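Side-chain contacts in UL37 (Suid herpesvirus 1, PDB 4K70), which probably helps control intracellular trafficking of the virus as an inner tegument protein, the N-terminal half of which is described here: residues T256-T259 with A260-R264; V336-A339 with L340-G344; T346-H349 with C350-L353; L353-A356 with V357-A361; P362-D366 with A367-V371. One frame throughout, in Å; residues are numbered along the deposited sequence.

Contact 1: residues T256-T259 with A260-R264; sequences TPRT and AVEVR
Pro-257 meets Glu-262 and Val-263 where a loop enters helix 260-271, a helix N-terminus closed by a capping box between Thr-259 and Glu-262. The proline ring leans on the first turn: its CB lies 3.6 Å from CG2 of Val-263 and also packs against the backbone of Glu-262, while the ring also touches Leu-279 and Arg-287. Arg-258 then supplies the charge. Its chain bends at chi3 (-62°), which turns the guanidinium side-on to the Glu-262 carboxylate, the two planes only 11° apart. NE of Arg-258 reaches OE1 of Glu-262 at 2.8 Å and its NH1 reaches OE2 at 2.7 Å, both oxygens being approached on the syn side but somewhat out of the carboxylate plane. The anti lone pair of OE1 is taken by the backbone N of Arg-258, so this one oxygen accepts from both main chain and side chain, and the carboxylate is fixed in rotation. Thr-290 OG1 gives NH1 a further partner. Thr-259, the N-cap, completes the box. With chi1 at 70° its OG1 sits between backbone N and carbonyl carbon and accepts from Glu-262 N at 3.3 Å; the reciprocal bond, from Thr-259 N to Glu-262 OE1, is weak at 3.5 Å. Thr-259 O receives Val-263 N at 2.9 Å.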
loop_
_atom_site.group_PDB
_atom_site.type_symbol
_atom_site.label_atom_id
_atom_site.label_comp_id
_atom_site.label_asym_id
_atom_site.label_seq_id
_atom_site.Cartn_x
_atom_site.Cartn_y
_atom_site.Cartn_z
ATOM N N THR A 256 -23.274 -9.863 -34.757
ATOM C CA THR A 256 -22.500 -10.785 -33.939
ATOM C C THR A 256 -21.523 -9.981 -33.100
ATOM O O THR A 256 -20.978 -8.989 -33.578
ATOM C CB THR A 256 -21.686 -11.760 -34.803
ATOM O OG1 THR A 256 -22.558 -12.438 -35.713
ATOM C CG2 THR A 256 -20.974 -12.785 -33.928
ATOM N N PRO A 257 -21.312 -10.399 -31.843
ATOM C CA PRO A 257 -20.252 -9.842 -30.999
ATOM C C PRO A 257 -18.937 -9.805 -31.774
ATOM O O PRO A 257 -18.528 -10.839 -32.297
ATOM C CB PRO A 257 -20.172 -10.852 -29.851
ATOM C CG PRO A 257 -21.584 -11.330 -29.708
ATOM C CD PRO A 257 -22.136 -11.383 -31.115
ATOM N N ARG A 258 -18.307 -8.633 -31.856
ATOM C CA ARG A 258 -17.119 -8.430 -32.694
ATOM C C ARG A 258 -15.817 -8.502 -31.888
ATOM O O ARG A 258 -14.873 -9.191 -32.278
ATOM C CB ARG A 258 -17.203 -7.072 -33.409
ATOM C CG ARG A 258 -18.530 -6.793 -34.119
ATOM C CD ARG A 258 -18.782 -5.277 -34.308
ATOM N NE ARG A 258 -18.869 -4.567 -33.028
ATOM C CZ ARG A 258 -19.295 -3.312 -32.886
ATOM N NH1 ARG A 258 -19.342 -2.752 -31.676
ATOM N NH2 ARG A 258 -19.684 -2.609 -33.947
ATOM N N THR A 259 -15.765 -7.784 -30.768
ATOM C CA THR A 259 -14.564 -7.769 -29.928
ATOM C C THR A 259 -14.636 -8.796 -28.798
ATOM O O THR A 259 -15.705 -9.347 -28.520
ATOM C CB THR A 259 -14.312 -6.360 -29.340
ATOM O OG1 THR A 259 -15.313 -6.052 -28.361
ATOM C CG2 THR A 259 -14.352 -5.313 -30.448
ATOM N N ALA A 260 -13.495 -9.055 -28.158
ATOM C CA ALA A 260 -13.433 -9.982 -27.026
ATOM C C ALA A 260 -14.370 -9.536 -25.914
ATOM O O ALA A 260 -14.980 -10.362 -25.229
ATOM C CB ALA A 260 -12.012 -10.094 -26.497
ATOM N N VAL A 261 -14.476 -8.224 -25.732
ATOM C CA VAL A 261 -15.389 -7.670 -24.749
ATOM C C VAL A 261 -16.823 -8.053 -25.093
ATOM O O VAL A 261 -17.561 -8.575 -24.253
ATOM C CB VAL A 261 -15.289 -6.116 -24.673
ATOM C CG1 VAL A 261 -16.396 -5.560 -23.795
ATOM C CG2 VAL A 261 -13.929 -5.689 -24.142
ATOM N N GLU A 262 -17.219 -7.780 -26.333
ATOM C CA GLU A 262 -18.587 -8.041 -26.760
ATOM C C GLU A 262 -18.933 -9.524 -26.673
ATOM O O GLU A 262 -20.027 -9.882 -26.255
ATOM C CB GLU A 262 -18.821 -7.513 -28.167
ATOM C CG GLU A 262 -18.492 -6.046 -28.311
ATOM C CD GLU A 262 -19.016 -5.482 -29.603
ATOM O OE1 GLU A 262 -18.808 -6.119 -30.657
ATOM O OE2 GLU A 262 -19.651 -4.411 -29.560
ATOM N N VAL A 263 -18.001 -10.385 -27.056
ATOM C CA VAL A 263 -18.234 -11.822 -26.939
ATOM C C VAL A 263 -18.439 -12.216 -25.477
ATOM O O VAL A 263 -19.373 -12.949 -25.152
ATOM C CB VAL A 263 -17.100 -12.649 -27.552
ATOM C CG1 VAL A 263 -17.230 -14.110 -27.142
ATOM C CG2 VAL A 263 -17.118 -12.514 -29.073
ATOM N N ARG A 264 -17.581 -11.708 -24.600
ATOM C CA ARG A 264 -17.673 -12.026 -23.179
ATOM C C ARG A 264 -19.000 -11.566 -22.598
ATOM O O ARG A 264 -19.637 -12.296 -21.846
ATOM C CB ARG A 264 -16.501 -11.414 -22.407
ATOM C CG ARG A 264 -16.469 -11.781 -20.942
ATOM C CD ARG A 264 -17.215 -10.770 -20.070
ATOM N NE ARG A 264 -17.185 -11.195 -18.670
ATOM C CZ ARG A 264 -17.982 -12.132 -18.164
ATOM N NH1 ARG A 264 -18.894 -12.709 -18.934
ATOM N NH2 ARG A 264 -17.887 -12.479 -16.889
#

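Contact 2: residues V336-A339 with L340-G344; sequences VVEA and LVTAG
Thr-342 folds its hydroxyl back onto the carbonyl of Glu-338, one turn earlier in helix 333-342. A chi1 of -60° sets OG1 beside the threonine's own backbone N, and from there it donates to Glu-338 O at 2.6 Å. The same oxygen takes the backbone N of Thr-342 at 3.1 Å from well above the carbonyl plane, so two donors of one residue share it. The Glu-338 chain is extended and runs alongside the threonine, CG 3.7 Å from OG1. Two apolar pairs follow the same four-residue spacing, each with its side chains next to one another and pointing the same way. Val-336 holds CG2 opposite its backbone N and lays it against CD1 of Leu-340, at 4.1 Å. In the other pair, CG1 of Val-337 is 3.9 Å from CG2 of Val-341; both valines have chi1 near 180°, which gives them matching branch directions. The helix then ends in a Schellman motif at Gly-344, whose phi of 90° lets the chain turn away. Around the helix, Val-336 and Leu-340 pack on Val-327 of helix 321-329 and on helix 366-385, whereas Val-337 and Val-341 share Leu-196 of helix 191-201.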
loop_
_atom_site.group_PDB
_atom_site.type_symbol
_atom_site.label_atom_id
_atom_site.label_comp_id
_atom_site.label_asym_id
_atom_site.label_seq_id
_atom_site.Cartn_x
_atom_site.Cartn_y
_atom_site.Cartn_z
ATOM N N VAL A 336 -10.894 9.581 -5.380
ATOM C CA VAL A 336 -10.661 9.397 -6.800
ATOM C C VAL A 336 -11.114 7.994 -7.231
ATOM O O VAL A 336 -11.743 7.842 -8.273
ATOM C CB VAL A 336 -9.187 9.689 -7.207
ATOM C CG1 VAL A 336 -8.230 8.684 -6.567
ATOM C CG2 VAL A 336 -9.038 9.665 -8.746
ATOM N N VAL A 337 -10.824 6.978 -6.419
ATOM C CA VAL A 337 -11.253 5.622 -6.752
ATOM C C VAL A 337 -12.772 5.494 -6.740
ATOM O O VAL A 337 -13.343 4.806 -7.572
ATOM C CB VAL A 337 -10.636 4.581 -5.807
ATOM C CG1 VAL A 337 -11.117 3.192 -6.193
ATOM C CG2 VAL A 337 -9.124 4.676 -5.862
ATOM N N GLU A 338 -13.433 6.174 -5.810
ATOM C CA GLU A 338 -14.898 6.168 -5.807
ATOM C C GLU A 338 -15.458 6.830 -7.070
ATOM O O GLU A 338 -16.457 6.382 -7.633
ATOM C CB GLU A 338 -15.455 6.873 -4.561
ATOM C CG GLU A 338 -16.972 7.055 -4.616
ATOM C CD GLU A 338 -17.576 7.383 -3.260
ATOM O OE1 GLU A 338 -16.804 7.548 -2.292
ATOM O OE2 GLU A 338 -18.822 7.467 -3.162
ATOM N N ALA A 339 -14.806 7.897 -7.514
ATOM C CA ALA A 339 -15.246 8.606 -8.706
ATOM C C ALA A 339 -15.087 7.711 -9.920
ATOM O O ALA A 339 -15.976 7.654 -10.779
ATOM C CB ALA A 339 -14.450 9.881 -8.889
ATOM N N LEU A 340 -13.957 7.012 -9.992
ATOM C CA LEU A 340 -13.662 6.183 -11.162
ATOM C C LEU A 340 -14.609 5.005 -11.257
ATOM O O LEU A 340 -15.279 4.822 -12.260
ATOM C CB LEU A 340 -12.223 5.682 -11.110
ATOM C CG LEU A 340 -11.175 6.765 -11.354
ATOM C CD1 LEU A 340 -9.804 6.297 -10.890
ATOM C CD2 LEU A 340 -11.146 7.114 -12.837
ATOM N N VAL A 341 -14.651 4.196 -10.203
ATOM C CA VAL A 341 -15.405 2.951 -10.228
ATOM C C VAL A 341 -16.910 3.182 -10.365
ATOM O O VAL A 341 -17.592 2.462 -11.088
ATOM C CB VAL A 341 -15.117 2.114 -8.952
ATOM C CG1 VAL A 341 -15.993 0.877 -8.930
ATOM C CG2 VAL A 341 -13.621 1.764 -8.873
ATOM N N THR A 342 -17.418 4.183 -9.646
ATOM C CA THR A 342 -18.825 4.574 -9.724
ATOM C C THR A 342 -19.240 4.907 -11.160
ATOM O O THR A 342 -20.369 4.615 -11.569
ATOM C CB THR A 342 -19.129 5.787 -8.787
ATOM O OG1 THR A 342 -18.828 5.427 -7.438
ATOM C CG2 THR A 342 -20.580 6.176 -8.855
ATOM N N ALA A 343 -18.320 5.491 -11.926
ATOM C CA ALA A 343 -18.607 5.879 -13.310
ATOM C C ALA A 343 -18.322 4.746 -14.294
ATOM O O ALA A 343 -18.497 4.910 -15.504
ATOM C CB ALA A 343 -17.821 7.120 -13.698
ATOM N N GLY A 344 -17.882 3.604 -13.777
ATOM C CA GLY A 344 -17.608 2.457 -14.629
ATOM C C GLY A 344 -16.184 2.394 -15.153
ATOM O O GLY A 344 -15.862 1.545 -15.977
#

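Contact 3: residues T346-H349 with C350-L353; sequences TRRH and CDLL
Arg-348 meets two residues of the next turn at once, Asp-351 at an edge of its guanidinium and Leu-352 over a face. CD2 of Leu-352 stands above the centre of the flat group, 3.7 Å from CZ of Arg-348. NH1 of Arg-348 forms a salt bridge of 3.0 Å with OD2 of Asp-351, near the guanidinium plane, and the two planar groups are 17° apart; the place of OD2 is less sure, because NH2 of Arg-355 is modelled too close to it, and that second pairing is doubtful in detail. A bend at chi2 (61°) turns the arginine chain along the helix toward the next turn and makes both contacts possible. Beneath these side chains the first turns of helix 347-358 are tied by regular backbone bonds, such as Leu-353 N to His-349 O at 2.8 Å. At the N-cap, Thr-346 OG1 accepts a weak bond from His-349 N and sits 3.3 Å above the plane of the imidazole, toward its rim. ND1 of the ring probably hydrogen-bonds to Gly-344 O. Asp-351 has been seen as a calcium ligand in a crystal structure of this protein, though no calcium is bound to it in this model; the positive charge of Arg-348, and probably of Arg-355, would partly offset that of the carboxylate.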
loop_
_atom_site.group_PDB
_atom_site.type_symbol
_atom_site.label_atom_id
_atom_site.label_comp_id
_atom_site.label_asym_id
_atom_site.label_seq_id
_atom_site.Cartn_x
_atom_site.Cartn_y
_atom_site.Cartn_z
ATOM N N THR A 346 -13.472 1.014 -14.172
ATOM C CA THR A 346 -12.759 -0.030 -13.456
ATOM C C THR A 346 -11.360 -0.161 -14.059
ATOM O O THR A 346 -11.050 0.486 -15.062
ATOM C CB THR A 346 -13.485 -1.349 -13.619
ATOM O OG1 THR A 346 -13.574 -1.637 -15.014
ATOM C CG2 THR A 346 -14.889 -1.247 -13.061
ATOM N N ARG A 347 -10.516 -0.988 -13.449
ATOM C CA ARG A 347 -9.140 -1.169 -13.914
ATOM C C ARG A 347 -9.084 -1.545 -15.386
ATOM O O ARG A 347 -8.339 -0.954 -16.160
ATOM C CB ARG A 347 -8.413 -2.257 -13.108
ATOM C CG ARG A 347 -6.950 -2.405 -13.513
ATOM C CD ARG A 347 -6.382 -3.796 -13.225
ATOM N NE ARG A 347 -7.044 -4.865 -13.975
ATOM C CZ ARG A 347 -6.775 -5.185 -15.241
ATOM N NH1 ARG A 347 -5.864 -4.506 -15.932
ATOM N NH2 ARG A 347 -7.430 -6.181 -15.822
ATOM N N ARG A 348 -9.868 -2.547 -15.757
ATOM C CA ARG A 348 -9.866 -3.040 -17.132
ATOM C C ARG A 348 -10.444 -2.011 -18.107
ATOM O O ARG A 348 -9.964 -1.873 -19.227
ATOM C CB ARG A 348 -10.626 -4.367 -17.213
ATOM C CG ARG A 348 -10.828 -4.899 -18.604
ATOM C CD ARG A 348 -9.507 -5.182 -19.289
ATOM N NE ARG A 348 -9.697 -6.018 -20.475
ATOM C CZ ARG A 348 -8.806 -6.136 -21.454
ATOM N NH1 ARG A 348 -7.659 -5.468 -21.390
ATOM N NH2 ARG A 348 -9.062 -6.913 -22.500
ATOM N N HIS A 349 -11.466 -1.278 -17.688
ATOM C CA HIS A 349 -12.087 -0.288 -18.590
ATOM C C HIS A 349 -11.185 0.899 -18.862
ATOM O O HIS A 349 -11.203 1.476 -19.964
ATOM C CB HIS A 349 -13.452 0.170 -18.065
ATOM C CG HIS A 349 -14.491 -0.901 -18.120
ATOM N ND1 HIS A 349 -15.792 -0.697 -17.726
ATOM C CD2 HIS A 349 -14.416 -2.192 -18.527
ATOM C CE1 HIS A 349 -16.483 -1.815 -17.902
ATOM N NE2 HIS A 349 -15.668 -2.736 -18.376
ATOM N N CYS A 350 -10.417 1.292 -17.853
ATOM C CA CYS A 350 -9.412 2.326 -18.043
ATOM C C CYS A 350 -8.411 1.879 -19.101
ATOM O O CYS A 350 -8.089 2.622 -20.011
ATOM C CB CYS A 350 -8.679 2.624 -16.733
ATOM S SG CYS A 350 -9.642 3.563 -15.516
ATOM N N ASP A 351 -7.893 0.667 -18.948
ATOM C CA ASP A 351 -6.953 0.117 -19.908
ATOM C C ASP A 351 -7.515 0.152 -21.335
ATOM O O ASP A 351 -6.838 0.557 -22.280
ATOM C CB ASP A 351 -6.593 -1.319 -19.504
ATOM C CG ASP A 351 -5.664 -1.979 -20.484
ATOM O OD1 ASP A 351 -4.459 -1.636 -20.482
ATOM O OD2 ASP A 351 -6.136 -2.852 -21.251
ATOM N N LEU A 352 -8.768 -0.258 -21.488
ATOM C CA LEU A 352 -9.390 -0.300 -22.807
ATOM C C LEU A 352 -9.680 1.097 -23.373
ATOM O O LEU A 352 -9.487 1.331 -24.553
ATOM C CB LEU A 352 -10.675 -1.131 -22.764
ATOM C CG LEU A 352 -10.534 -2.640 -22.527
ATOM C CD1 LEU A 352 -11.919 -3.233 -22.331
ATOM C CD2 LEU A 352 -9.811 -3.317 -23.708
ATOM N N LEU A 353 -10.142 2.020 -22.536
ATOM C CA LEU A 353 -10.524 3.347 -23.025
ATOM C C LEU A 353 -9.300 4.221 -23.302
ATOM O O LEU A 353 -9.304 5.020 -24.228
ATOM C CB LEU A 353 -11.490 4.006 -22.052
ATOM C CG LEU A 353 -12.844 3.292 -22.041
ATOM C CD1 LEU A 353 -13.726 3.872 -20.955
ATOM C CD2 LEU A 353 -13.520 3.411 -23.419
#

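Contact 4: residues L353-A356 with V357-A361; sequences LERA and VLDRA
Val-357 and Leu-358 continue the backbone bonding of helix 347-358, their N-H groups reaching back to Leu-353 O at 2.9 Å and Glu-354 O at 2.8 Å. Asp-359 N still finds Arg-355 O at 3.0 Å. Beside these bonds, CG2 of Val-357, set next to its own backbone N, rests 3.4 Å from Leu-353 O. Apolar packing across the turn rests largely on Leu-358: its CD1 lies 3.7 Å from CG of Glu-354, against the aliphatic part of that chain, which extends onward so that OE2 can bond to Tyr-409 OH. The charged groups, by contrast, do not pair across the segments. Arg-355 and Asp-359 run alongside each other, yet the closest approach of their side chains is CG of Arg-355 to OD2 of Asp-359 at 3.9 Å, and the guanidinium lies instead toward Asp-351. Arg-360 stretches from CG to NE, and its NH1 forms a salt bridge with Asp-314. A water links the two segments, donating to Ala-356 O at 2.6 Å and accepting from Arg-360 NE at 3.1 Å. Asp-359 has been seen as a calcium ligand in a crystal structure of this protein, although no calcium is bound to it in this model. It lies within a type I beta turn spanning Leu-358 to Ala-361, and the whole is a helix C-terminus passing into such a turn.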
loop_
_atom_site.group_PDB
_atom_site.type_symbol
_atom_site.label_atom_id
_atom_site.label_comp_id
_atom_site.label_asym_id
_atom_site.label_seq_id
_atom_site.Cartn_x
_atom_site.Cartn_y
_atom_site.Cartn_z
ATOM N N LEU A 353 -10.142 2.020 -22.536
ATOM C CA LEU A 353 -10.524 3.347 -23.025
ATOM C C LEU A 353 -9.300 4.221 -23.302
ATOM O O LEU A 353 -9.304 5.020 -24.228
ATOM C CB LEU A 353 -11.490 4.006 -22.052
ATOM C CG LEU A 353 -12.844 3.292 -22.041
ATOM C CD1 LEU A 353 -13.726 3.872 -20.955
ATOM C CD2 LEU A 353 -13.520 3.411 -23.419
ATOM N N GLU A 354 -8.242 4.053 -22.513
ATOM C CA GLU A 354 -6.962 4.700 -22.801
ATOM C C GLU A 354 -6.466 4.331 -24.201
ATOM O O GLU A 354 -6.194 5.203 -25.033
ATOM C CB GLU A 354 -5.917 4.293 -21.762
ATOM C CG GLU A 354 -4.519 4.809 -22.044
ATOM C CD GLU A 354 -3.531 4.501 -20.922
ATOM O OE1 GLU A 354 -3.957 4.384 -19.745
ATOM O OE2 GLU A 354 -2.320 4.387 -21.218
ATOM N N ARG A 355 -6.350 3.034 -24.459
ATOM C CA ARG A 355 -5.980 2.544 -25.792
ATOM C C ARG A 355 -6.867 3.133 -26.900
ATOM O O ARG A 355 -6.370 3.666 -27.892
ATOM C CB ARG A 355 -6.047 1.017 -25.791
ATOM C CG ARG A 355 -5.325 0.336 -26.942
ATOM C CD ARG A 355 -4.625 -0.940 -26.448
ATOM N NE ARG A 355 -5.412 -1.673 -25.451
ATOM C CZ ARG A 355 -4.980 -2.020 -24.237
ATOM N NH1 ARG A 355 -3.747 -1.719 -23.830
ATOM N NH2 ARG A 355 -5.788 -2.681 -23.420
ATOM N N ALA A 356 -8.180 3.066 -26.716
ATOM C CA ALA A 356 -9.117 3.509 -27.741
ATOM C C ALA A 356 -8.995 5.000 -28.047
ATOM O O ALA A 356 -9.034 5.415 -29.205
ATOM C CB ALA A 356 -10.536 3.181 -27.324
ATOM N N VAL A 357 -8.874 5.821 -27.007
ATOM C CA VAL A 357 -8.792 7.256 -27.215
ATOM C C VAL A 357 -7.417 7.663 -27.729
ATOM O O VAL A 357 -7.318 8.455 -28.660
ATOM C CB VAL A 357 -9.099 8.044 -25.913
ATOM C CG1 VAL A 357 -8.729 9.500 -26.091
ATOM C CG2 VAL A 357 -10.560 7.899 -25.544
ATOM N N LEU A 358 -6.352 7.130 -27.124
ATOM C CA LEU A 358 -5.009 7.549 -27.524
ATOM C C LEU A 358 -4.689 7.106 -28.961
ATOM O O LEU A 358 -3.862 7.714 -29.644
ATOM C CB LEU A 358 -3.941 7.039 -26.552
ATOM C CG LEU A 358 -3.930 7.731 -25.183
ATOM C CD1 LEU A 358 -2.775 7.212 -24.306
ATOM C CD2 LEU A 358 -3.863 9.230 -25.356
ATOM N N ASP A 359 -5.354 6.055 -29.420
ATOM C CA ASP A 359 -5.167 5.617 -30.796
ATOM C C ASP A 359 -5.703 6.654 -31.790
ATOM O O ASP A 359 -5.494 6.526 -32.985
ATOM C CB ASP A 359 -5.807 4.245 -31.042
ATOM C CG ASP A 359 -4.902 3.080 -30.614
ATOM O OD1 ASP A 359 -3.679 3.295 -30.411
ATOM O OD2 ASP A 359 -5.416 1.940 -30.494
ATOM N N ARG A 360 -6.389 7.684 -31.300
ATOM C CA ARG A 360 -6.937 8.707 -32.189
ATOM C C ARG A 360 -6.196 10.019 -32.109
ATOM O O ARG A 360 -6.449 10.924 -32.905
ATOM C CB ARG A 360 -8.417 8.930 -31.918
ATOM C CG ARG A 360 -9.224 7.739 -32.298
ATOM C CD ARG A 360 -10.693 7.913 -32.021
ATOM N NE ARG A 360 -11.377 6.681 -32.399
ATOM C CZ ARG A 360 -12.118 6.547 -33.491
ATOM N NH1 ARG A 360 -12.306 7.591 -34.293
ATOM N NH2 ARG A 360 -12.687 5.373 -33.763
ATOM N N ALA A 361 -5.280 10.118 -31.154
ATOM C CA ALA A 361 -4.460 11.314 -30.990
ATOM C C ALA A 361 -3.572 11.512 -32.219
ATOM O O ALA A 361 -3.239 10.540 -32.895
ATOM C CB ALA A 361 -3.610 11.188 -29.718
HETATM O O HOH W 1 -9.913 4.148 -31.318
#

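Contact 5: residues P362-D366 with A367-V371; sequences PRLTD and AQRAV
Thr-365 and Gln-368 meet where the chain, after an inverse gamma turn centred on Arg-363, enters helix 366-385 with Arg-369 N bonded to Thr-365 O at 2.9 Å and Ala-370 N to Asp-366 O at 3.1 Å. The threonine hydroxyl oxygen takes Gln-368 N at 3.1 Å and also touches CG of that side chain. In return, the extended glutamine chain brings OE1 back to Thr-365 N at 3.0 Å, the N-H pointing almost straight at it (166°) but coming from above the amide plane. These two reciprocal bonds make a capping box, with Thr-365 as N-cap. OE1 of Gln-368 also lies 3.7 Å from CD2 of Leu-364, whose side chain packs on Val-357 and Leu-416. A water beside this oxygen lies 2.7 Å from Arg-363 O. Arg-369 turns back toward the loop: its chi1 of -78° sets CG beside its own backbone N and against CB of Leu-364, and the chain then runs straight to NE. One face of the guanidinium lies over the carbonyl oxygen of Leu-364, an approach too poorly angled for a hydrogen bond. NH1 of Arg-369 makes a weak salt-bridge bond to OD1 of Asp-366 at 3.2 Å, the carboxylate and guanidinium planes being 53° apart.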
loop_
_atom_site.group_PDB
_atom_site.type_symbol
_atom_site.label_atom_id
_atom_site.label_comp_id
_atom_site.label_asym_id
_atom_site.label_seq_id
_atom_site.Cartn_x
_atom_site.Cartn_y
_atom_site.Cartn_z
ATOM N N PRO A 362 -3.158 12.761 -32.503
ATOM C CA PRO A 362 -3.387 13.994 -31.740
ATOM C C PRO A 362 -4.777 14.613 -31.880
ATOM O O PRO A 362 -5.154 15.380 -31.004
ATOM C CB PRO A 362 -2.349 14.960 -32.330
ATOM C CG PRO A 362 -2.154 14.477 -33.728
ATOM C CD PRO A 362 -2.204 12.980 -33.610
ATOM N N ARG A 363 -5.528 14.305 -32.935
ATOM C CA ARG A 363 -6.779 15.031 -33.153
ATOM C C ARG A 363 -7.937 14.440 -32.358
ATOM O O ARG A 363 -8.673 13.573 -32.831
ATOM C CB ARG A 363 -7.121 15.163 -34.636
ATOM C CG ARG A 363 -6.037 15.862 -35.450
ATOM C CD ARG A 363 -6.402 15.951 -36.936
ATOM N NE ARG A 363 -7.542 16.827 -37.145
ATOM C CZ ARG A 363 -7.433 18.126 -37.387
ATOM N NH1 ARG A 363 -6.230 18.677 -37.471
ATOM N NH2 ARG A 363 -8.519 18.861 -37.566
ATOM N N LEU A 364 -8.077 14.935 -31.134
ATOM C CA LEU A 364 -9.146 14.527 -30.240
ATOM C C LEU A 364 -10.156 15.651 -30.099
ATOM O O LEU A 364 -9.787 16.814 -30.122
ATOM C CB LEU A 364 -8.566 14.223 -28.865
ATOM C CG LEU A 364 -7.606 13.034 -28.799
ATOM C CD1 LEU A 364 -7.198 12.787 -27.348
ATOM C CD2 LEU A 364 -8.250 11.798 -29.406
ATOM N N THR A 365 -11.429 15.302 -29.961
ATOM C CA THR A 365 -12.434 16.276 -29.567
ATOM C C THR A 365 -12.399 16.452 -28.047
ATOM O O THR A 365 -11.865 15.599 -27.316
ATOM C CB THR A 365 -13.840 15.800 -29.904
ATOM O OG1 THR A 365 -14.163 14.672 -29.072
ATOM C CG2 THR A 365 -13.954 15.432 -31.381
ATOM N N ASP A 366 -13.001 17.534 -27.565
ATOM C CA ASP A 366 -13.016 17.790 -26.123
ATOM C C ASP A 366 -13.685 16.649 -25.345
ATOM O O ASP A 366 -13.233 16.277 -24.256
ATOM C CB ASP A 366 -13.697 19.118 -25.798
ATOM C CG ASP A 366 -12.862 20.315 -26.206
ATOM O OD1 ASP A 366 -11.618 20.202 -26.245
ATOM O OD2 ASP A 366 -13.454 21.376 -26.479
ATOM N N ALA A 367 -14.759 16.093 -25.901
ATOM C CA ALA A 367 -15.452 15.001 -25.225
ATOM C C ALA A 367 -14.566 13.751 -25.155
ATOM O O ALA A 367 -14.587 13.015 -24.171
ATOM C CB ALA A 367 -16.774 14.695 -25.918
ATOM N N GLN A 368 -13.789 13.522 -26.208
ATOM C CA GLN A 368 -12.857 12.400 -26.240
ATOM C C GLN A 368 -11.725 12.605 -25.246
ATOM O O GLN A 368 -11.240 11.653 -24.633
ATOM C CB GLN A 368 -12.294 12.225 -27.648
ATOM C CG GLN A 368 -13.286 11.581 -28.629
ATOM C CD GLN A 368 -12.819 11.687 -30.060
ATOM O OE1 GLN A 368 -11.799 12.321 -30.341
ATOM N NE2 GLN A 368 -13.562 11.065 -30.983
ATOM N N ARG A 369 -11.300 13.852 -25.102
ATOM C CA ARG A 369 -10.283 14.215 -24.121
ATOM C C ARG A 369 -10.714 13.860 -22.704
ATOM O O ARG A 369 -9.910 13.360 -21.925
ATOM C CB ARG A 369 -9.982 15.709 -24.193
ATOM C CG ARG A 369 -9.088 16.098 -25.359
ATOM C CD ARG A 369 -8.963 17.620 -25.466
ATOM N NE ARG A 369 -7.935 17.974 -26.436
ATOM C CZ ARG A 369 -8.178 18.434 -27.656
ATOM N NH1 ARG A 369 -9.426 18.665 -28.048
ATOM N NH2 ARG A 369 -7.163 18.712 -28.463
ATOM N N ALA A 370 -11.980 14.114 -22.380
ATOM C CA ALA A 370 -12.507 13.801 -21.046
ATOM C C ALA A 370 -12.451 12.293 -20.762
ATOM O O ALA A 370 -12.138 11.868 -19.642
ATOM C CB ALA A 370 -13.921 14.289 -20.918
ATOM N N VAL A 371 -12.803 11.490 -21.762
ATOM C CA VAL A 371 -12.712 10.026 -21.623
ATOM C C VAL A 371 -11.257 9.589 -21.502
ATOM O O VAL A 371 -10.906 8.756 -20.660
ATOM C CB VAL A 371 -13.324 9.293 -22.828
ATOM C CG1 VAL A 371 -13.158 7.783 -22.660
ATOM C CG2 VAL A 371 -14.803 9.666 -23.014
HETATM O O HOH W 2 -11.199 12.671 -32.961
#

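Overall arrangement
All five contacts are local, each closing a single turn, and they follow one another along the chain without nesting or crossing, contacts 3 and 4 meeting at a shared Leu-353. Contact 1 starts helix 260-271; much further along, contact 2 ends helix 333-342, and a short connection leads into contact 3 at the start of helix 347-358, the two meeting through Gly-344 and His-349. Contacts 3 and 4 together span that helix, and contact 5 opens helix 366-385. Val-261 of contact 1 packs on Leu-352 of contact 3, joining the distant helix to this group. Val-371 of contact 5 touches both Leu-353 and Val-357, so helices 347-358 and 366-385 pack together beside their connecting loop.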